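Local coordinates for protein endonuclease MutS2 (Deinococcus radiodurans, PDB 4OD6) that probably senses collided ribosomes and splits them into subunits, and carries a C-terminal Smr domain, the part given here, of a family linked to endonuclease activity, at residues L14-L19 / L43-G48; S70-E75 / V83-V88. One frame throughout, in Å; residues are numbered along the deposited sequence. Where two conformers were deposited one is given.

Interaction 1 of 2, residues L14-L19 / L43-G48; sequences LQLRGL and LRVVHG
Leu14 and Gln15 pair in parallel with Val45 and Val46, and the touching parts of the two chains run only 3° apart. Leu14 N donates to Arg44 O (2.8 Å), and Leu14 O accepts from Val46 N (2.9 Å). Leu16 N donates to Val46 O (2.9 Å), so Val46 is bonded through both its N and its O. Here a type II turn from Leu16 to Leu19 takes the chain off the sheet. Gly18, with positive phi, sits inside that turn. The two strands are the outer legs of a beta-alpha-beta unit, with helix 21-38 as the crossover. Leu14, Leu16 and Val45 lie under that helix. There Leu16 CD1 presses on Val45 CG1 at 3.5 Å, tighter than a usual carbon contact. The other face carries Gln15 and Val46, whose side chains lie side by side and point the same way. Gln15 bends at chi2 (-72°) and brings OE1 to 3.6 Å from Val46 CG1. In one of its two modelled conformers, Arg17 bends at chi3 (-83°) and lays a guanidinium face over the same methyl, with CZ 3.6 Å from Val46 CG1. Arg17 NH2 then donates to Gln15 OE1 (2.9 Å), tilted from the carbonyl plane. This bond joins the amide flanking Val46 to the guanidinium covering CG1. In this conformer Arg17 CG rests against His47 O (3.6 Å).

Interaction 2 of 2, residues S70-E75 / V83-V88; sequences SFHDAE and VTIVNV
Ser70 OG and His72 CG both stand between the backbone N and the carbonyl carbon (chi1 65° and 54°), which sends Ser70 OG toward Asn87 and lays the His72 ring across Ile85. Asn87 turns CG beside its own backbone N (chi1 -58°), and ND2 donates to Ser70 OG at 2.9 Å. This side-chain bond sits over a hydrogen-bonded antiparallel pair: Asn87 N donates to Ser70 O, and Ser70 N to Asn87 O at a longer 3.2 Å. His72 and Ile85 form the next such pair. Ile85 CB meets one face of the His72 ring in a CH-pi contact, 4.0 Å from the ring centroid. Ala74 N closes the pairing on Val83 O (3.0 Å), and Ala74 CB packs on Val83 CB. These strands are the two arms of a beta hairpin. On its other face, Phe71 CB touches Thr84 CG2 (4.2 Å), and the Phe71 side chain leads away to helix 53-62. A second polar link is a water that bridges Asp73 OD1 and Thr84 OG1. Asp73 OD1 also forms a salt bridge with Arg55, and Thr84 OG1 has a further partner in His47. The His72 ring is held from within its own strand: ND1 donates to Asp73 O (2.8 Å) almost in the ring plane. That bond fixes the ring's rotation and keeps one face on Ile85, while NE2 meets another water at 2.6 Å, which Asn87 ND2 also approaches in a weak bond.

Interactions 1 and 2 sit in one four-stranded mixed sheet of the Smr domain, with centres about 12 Å apart. They come in series along the chain: the beta-alpha-beta unit of interaction 1 is complete before the hairpin of interaction 2 begins. Each joins an outermost strand to an inner one. The inner strands 43-46 and 83-88 are antiparallel neighbours, so the contacts meet directly, with Val86 N probably bonded to Leu43 O and His47 NE2 to Thr84 OG1. Helices 21-38 and 53-62 both cover the sheet face that carries Val45 and Val86. Together with the bonds between 43-46 and 83-88, the two contacts tie all four strands into one sheet, the framework of the Smr domain.

Interaction 1 of 2, residues L14-L19 / L43-G48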
loop_
_atom_site.group_PDB
_atom_site.type_symbol
_atom_site.label_atom_id
_atom_site.label_comp_id
_atom_site.label_asym_id
_atom_site.label_seq_id
_atom_site.Cartn_x
_atom_site.Cartn_y
_atom_site.Cartn_z
ATOM N N LEU A 14 1.429 0.099 6.946
ATOM C CA LEU A 14 0.529 -1.028 6.911
ATOM C C LEU A 14 1.316 -2.300 6.663
ATOM O O LEU A 14 1.934 -2.418 5.679
ATOM C CB LEU A 14 -0.500 -0.825 5.791
ATOM C CG LEU A 14 -1.578 -1.882 5.654
ATOM C CD1 LEU A 14 -2.466 -1.970 6.890
ATOM C CD2 LEU A 14 -2.389 -1.616 4.389
ATOM N N GLN A 15 1.267 -3.246 7.588
ATOM C CA GLN A 15 2.070 -4.471 7.541
ATOM C C GLN A 15 1.276 -5.599 6.921
ATOM O O GLN A 15 0.371 -6.143 7.497
ATOM C CB GLN A 15 2.539 -4.841 8.968
ATOM C CG GLN A 15 3.346 -3.768 9.670
ATOM C CD GLN A 15 4.718 -3.604 9.106
ATOM O OE1 GLN A 15 5.232 -4.443 8.376
ATOM N NE2 GLN A 15 5.330 -2.510 9.455
ATOM N N LEU A 16 1.621 -5.941 5.706
ATOM C CA LEU A 16 0.844 -6.939 4.966
ATOM C C LEU A 16 1.764 -8.226 4.698
ATOM O O LEU A 16 1.240 -9.180 4.136
ATOM C CB LEU A 16 0.412 -6.404 3.623
ATOM C CG LEU A 16 -0.523 -5.203 3.706
ATOM C CD1 LEU A 16 -1.006 -4.737 2.341
ATOM C CD2 LEU A 16 -1.704 -5.473 4.604
ATOM N N ARG A 17 3.032 -8.295 5.072
ATOM C CA ARG A 17 3.838 -9.474 4.774
ATOM C C ARG A 17 3.229 -10.705 5.402
ATOM O O ARG A 17 2.687 -10.669 6.444
ATOM C CB ARG A 17 5.252 -9.293 5.312
ATOM C CG ARG A 17 6.096 -8.225 4.633
ATOM C CD ARG A 17 7.366 -7.970 5.420
ATOM N NE ARG A 17 7.174 -7.051 6.506
ATOM C CZ ARG A 17 8.167 -6.378 7.076
ATOM N NH1 ARG A 17 9.399 -6.510 6.599
ATOM N NH2 ARG A 17 7.939 -5.511 8.070
ATOM N N GLY A 18 3.202 -11.769 4.646
ATOM C CA GLY A 18 2.713 -13.130 5.048
ATOM C C GLY A 18 1.243 -13.325 4.834
ATOM O O GLY A 18 0.758 -14.422 4.998
ATOM N N LEU A 19 0.538 -12.263 4.427
ATOM C CA LEU A 19 -0.863 -12.399 4.041
ATOM C C LEU A 19 -1.064 -13.000 2.649
ATOM O O LEU A 19 -0.244 -12.880 1.785
ATOM C CB LEU A 19 -1.570 -11.046 4.128
ATOM C CG LEU A 19 -1.688 -10.435 5.509
ATOM C CD1 LEU A 19 -2.453 -9.127 5.458
ATOM C CD2 LEU A 19 -2.310 -11.388 6.498
ATOM N N LEU A 43 0.330 6.741 2.663
ATOM C CA LEU A 43 0.450 5.437 3.322
ATOM C C LEU A 43 1.632 4.657 2.825
ATOM O O LEU A 43 1.896 4.643 1.657
ATOM C CB LEU A 43 -0.771 4.585 3.076
ATOM C CG LEU A 43 -2.083 5.201 3.411
ATOM C CD1 LEU A 43 -3.141 4.134 3.280
ATOM C CD2 LEU A 43 -2.113 5.847 4.779
ATOM N N ARG A 44 2.315 3.971 3.734
ATOM C CA ARG A 44 3.402 3.063 3.401
ATOM C C ARG A 44 2.893 1.626 3.555
ATOM O O ARG A 44 2.571 1.177 4.648
ATOM C CB ARG A 44 4.637 3.236 4.299
ATOM C CG ARG A 44 5.527 4.368 3.915
ATOM C CD ARG A 44 6.668 4.539 4.905
ATOM N NE ARG A 44 7.468 3.353 5.179
ATOM C CZ ARG A 44 8.542 2.971 4.507
ATOM N NH1 ARG A 44 8.966 3.650 3.484
ATOM N NH2 ARG A 44 9.152 1.886 4.898
ATOM N N VAL A 45 2.831 0.929 2.438
ATOM C CA VAL A 45 2.335 -0.437 2.389
ATOM C C VAL A 45 3.530 -1.365 2.320
ATOM O O VAL A 45 4.183 -1.508 1.313
ATOM C CB VAL A 45 1.407 -0.642 1.179
ATOM C CG1 VAL A 45 0.829 -2.047 1.160
ATOM C CG2 VAL A 45 0.301 0.391 1.183
ATOM N N VAL A 46 3.770 -2.011 3.453
ATOM C CA VAL A 46 4.882 -2.927 3.647
ATOM C C VAL A 46 4.456 -4.338 3.282
ATOM O O VAL A 46 3.939 -5.068 4.110
ATOM C CB VAL A 46 5.446 -2.828 5.099
ATOM C CG1 VAL A 46 6.714 -3.662 5.221
ATOM C CG2 VAL A 46 5.686 -1.360 5.441
ATOM N N HIS A 47 4.703 -4.707 2.017
ATOM C CA HIS A 47 4.333 -6.030 1.517
ATOM C C HIS A 47 5.491 -6.991 1.339
ATOM O O HIS A 47 5.267 -8.133 1.172
ATOM C CB HIS A 47 3.517 -5.963 0.215
ATOM C CG HIS A 47 4.073 -5.016 -0.798
ATOM N ND1 HIS A 47 5.321 -5.183 -1.366
ATOM C CD2 HIS A 47 3.599 -3.843 -1.265
ATOM C CE1 HIS A 47 5.558 -4.166 -2.170
ATOM N NE2 HIS A 47 4.536 -3.334 -2.115
ATOM N N GLY A 48 6.716 -6.494 1.338
ATOM C CA GLY A 48 7.881 -7.333 1.155
ATOM C C GLY A 48 8.144 -7.574 -0.315
ATOM O O GLY A 48 7.325 -7.272 -1.169
#

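Interaction 2 of 2, residues S70-E75 / V83-V88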
loop_
_atom_site.group_PDB
_atom_site.type_symbol
_atom_site.label_atom_id
_atom_site.label_comp_id
_atom_site.label_asym_id
_atom_site.label_seq_id
_atom_site.Cartn_x
_atom_site.Cartn_y
_atom_site.Cartn_z
ATOM N N SER A 70 -2.300 8.428 -6.450
ATOM C CA SER A 70 -1.178 7.802 -7.148
ATOM C C SER A 70 -0.477 6.829 -6.216
ATOM O O SER A 70 -0.747 6.804 -5.062
ATOM C CB SER A 70 -0.201 8.859 -7.674
ATOM O OG SER A 70 0.393 9.541 -6.623
ATOM N N PHE A 71 0.386 6.005 -6.759
ATOM C CA PHE A 71 1.210 5.074 -5.990
ATOM C C PHE A 71 2.520 4.802 -6.717
ATOM O O PHE A 71 2.611 4.960 -7.933
ATOM C CB PHE A 71 0.430 3.783 -5.744
ATOM C CG PHE A 71 0.053 3.044 -6.983
ATOM C CD1 PHE A 71 -1.127 3.316 -7.645
ATOM C CD2 PHE A 71 0.861 2.069 -7.480
ATOM C CE1 PHE A 71 -1.459 2.639 -8.794
ATOM C CE2 PHE A 71 0.510 1.396 -8.609
ATOM C CZ PHE A 71 -0.644 1.667 -9.242
ATOM N N HIS A 72 3.545 4.429 -5.963
ATOM C CA HIS A 72 4.860 4.135 -6.497
ATOM C C HIS A 72 5.705 3.410 -5.464
ATOM O O HIS A 72 5.380 3.368 -4.312
ATOM C CB HIS A 72 5.572 5.410 -6.938
ATOM C CG HIS A 72 5.649 6.450 -5.884
ATOM N ND1 HIS A 72 6.570 6.429 -4.859
ATOM C CD2 HIS A 72 4.884 7.539 -5.677
ATOM C CE1 HIS A 72 6.374 7.475 -4.086
ATOM N NE2 HIS A 72 5.357 8.164 -4.561
ATOM N N ASP A 73 6.823 2.879 -5.920
ATOM C CA ASP A 73 7.799 2.230 -5.056
ATOM C C ASP A 73 8.345 3.233 -4.089
ATOM O O ASP A 73 8.455 4.388 -4.371
ATOM C CB ASP A 73 8.999 1.736 -5.868
ATOM C CG ASP A 73 8.654 0.691 -6.861
ATOM O OD1 ASP A 73 7.817 -0.107 -6.617
ATOM O OD2 ASP A 73 9.300 0.635 -7.927
ATOM N N ALA A 74 8.706 2.754 -2.921
ATOM C CA ALA A 74 9.470 3.544 -2.009
ATOM C C ALA A 74 10.870 3.766 -2.568
ATOM O O ALA A 74 11.314 3.047 -3.381
ATOM C CB ALA A 74 9.555 2.880 -0.652
ATOM N N GLU A 75 11.515 4.759 -1.992
ATOM C CA GLU A 75 12.906 5.101 -2.268
ATOM C C GLU A 75 13.747 3.958 -1.775
ATOM O O GLU A 75 13.331 3.184 -0.942
ATOM C CB GLU A 75 13.301 6.373 -1.538
ATOM C CG GLU A 75 12.529 7.594 -2.004
ATOM C CD GLU A 75 12.875 8.005 -3.423
ATOM O OE1 GLU A 75 12.425 9.072 -3.884
ATOM O OE2 GLU A 75 13.615 7.260 -4.072
ATOM N N VAL A 83 8.105 -1.976 -0.481
ATOM C CA VAL A 83 7.143 -1.035 0.066
ATOM C C VAL A 83 6.527 -0.231 -1.072
ATOM O O VAL A 83 7.206 0.292 -1.947
ATOM C CB VAL A 83 7.807 -0.088 1.071
ATOM C CG1 VAL A 83 6.803 0.917 1.624
ATOM C CG2 VAL A 83 8.519 -0.869 2.174
ATOM N N THR A 84 5.220 -0.117 -1.037
ATOM C CA THR A 84 4.493 0.728 -1.987
ATOM C C THR A 84 3.946 1.957 -1.249
ATOM O O THR A 84 3.299 1.848 -0.253
ATOM C CB THR A 84 3.309 -0.018 -2.694
ATOM O OG1 THR A 84 3.822 -1.059 -3.524
ATOM C CG2 THR A 84 2.518 0.901 -3.571
ATOM N N ILE A 85 4.235 3.124 -1.774
ATOM C CA ILE A 85 3.725 4.387 -1.254
ATOM C C ILE A 85 2.416 4.680 -1.934
ATOM O O ILE A 85 2.340 4.651 -3.167
ATOM C CB ILE A 85 4.703 5.556 -1.560
ATOM C CG1 ILE A 85 6.121 5.239 -1.047
ATOM C CG2 ILE A 85 4.243 6.863 -0.957
ATOM C CD1 ILE A 85 6.177 4.986 0.428
ATOM N N VAL A 86 1.398 4.946 -1.141
ATOM C CA VAL A 86 0.088 5.267 -1.669
ATOM C C VAL A 86 -0.249 6.710 -1.277
ATOM O O VAL A 86 -0.334 7.055 -0.111
ATOM C CB VAL A 86 -0.988 4.289 -1.143
ATOM C CG1 VAL A 86 -2.352 4.664 -1.704
ATOM C CG2 VAL A 86 -0.636 2.834 -1.521
ATOM N N ASN A 87 -0.433 7.550 -2.293
ATOM C CA ASN A 87 -0.936 8.921 -2.141
ATOM C C ASN A 87 -2.439 8.881 -2.264
ATOM O O ASN A 87 -2.972 8.497 -3.279
ATOM C CB ASN A 87 -0.308 9.828 -3.181
ATOM C CG ASN A 87 1.195 9.827 -3.071
ATOM O OD1 ASN A 87 1.731 10.152 -2.027
ATOM N ND2 ASN A 87 1.872 9.404 -4.130
ATOM N N VAL A 88 -3.092 9.230 -1.169
ATOM C CA VAL A 88 -4.529 9.140 -1.009
ATOM C C VAL A 88 -5.178 10.482 -1.331
ATOM O O VAL A 88 -4.673 11.531 -0.985
ATOM C CB VAL A 88 -4.885 8.709 0.439
ATOM C CG1 VAL A 88 -6.390 8.656 0.643
ATOM C CG2 VAL A 88 -4.262 7.376 0.769
HETATM O O HOH W 1 4.981 10.581 -3.604
HETATM O O HOH W 2 4.995 -0.387 -5.995
#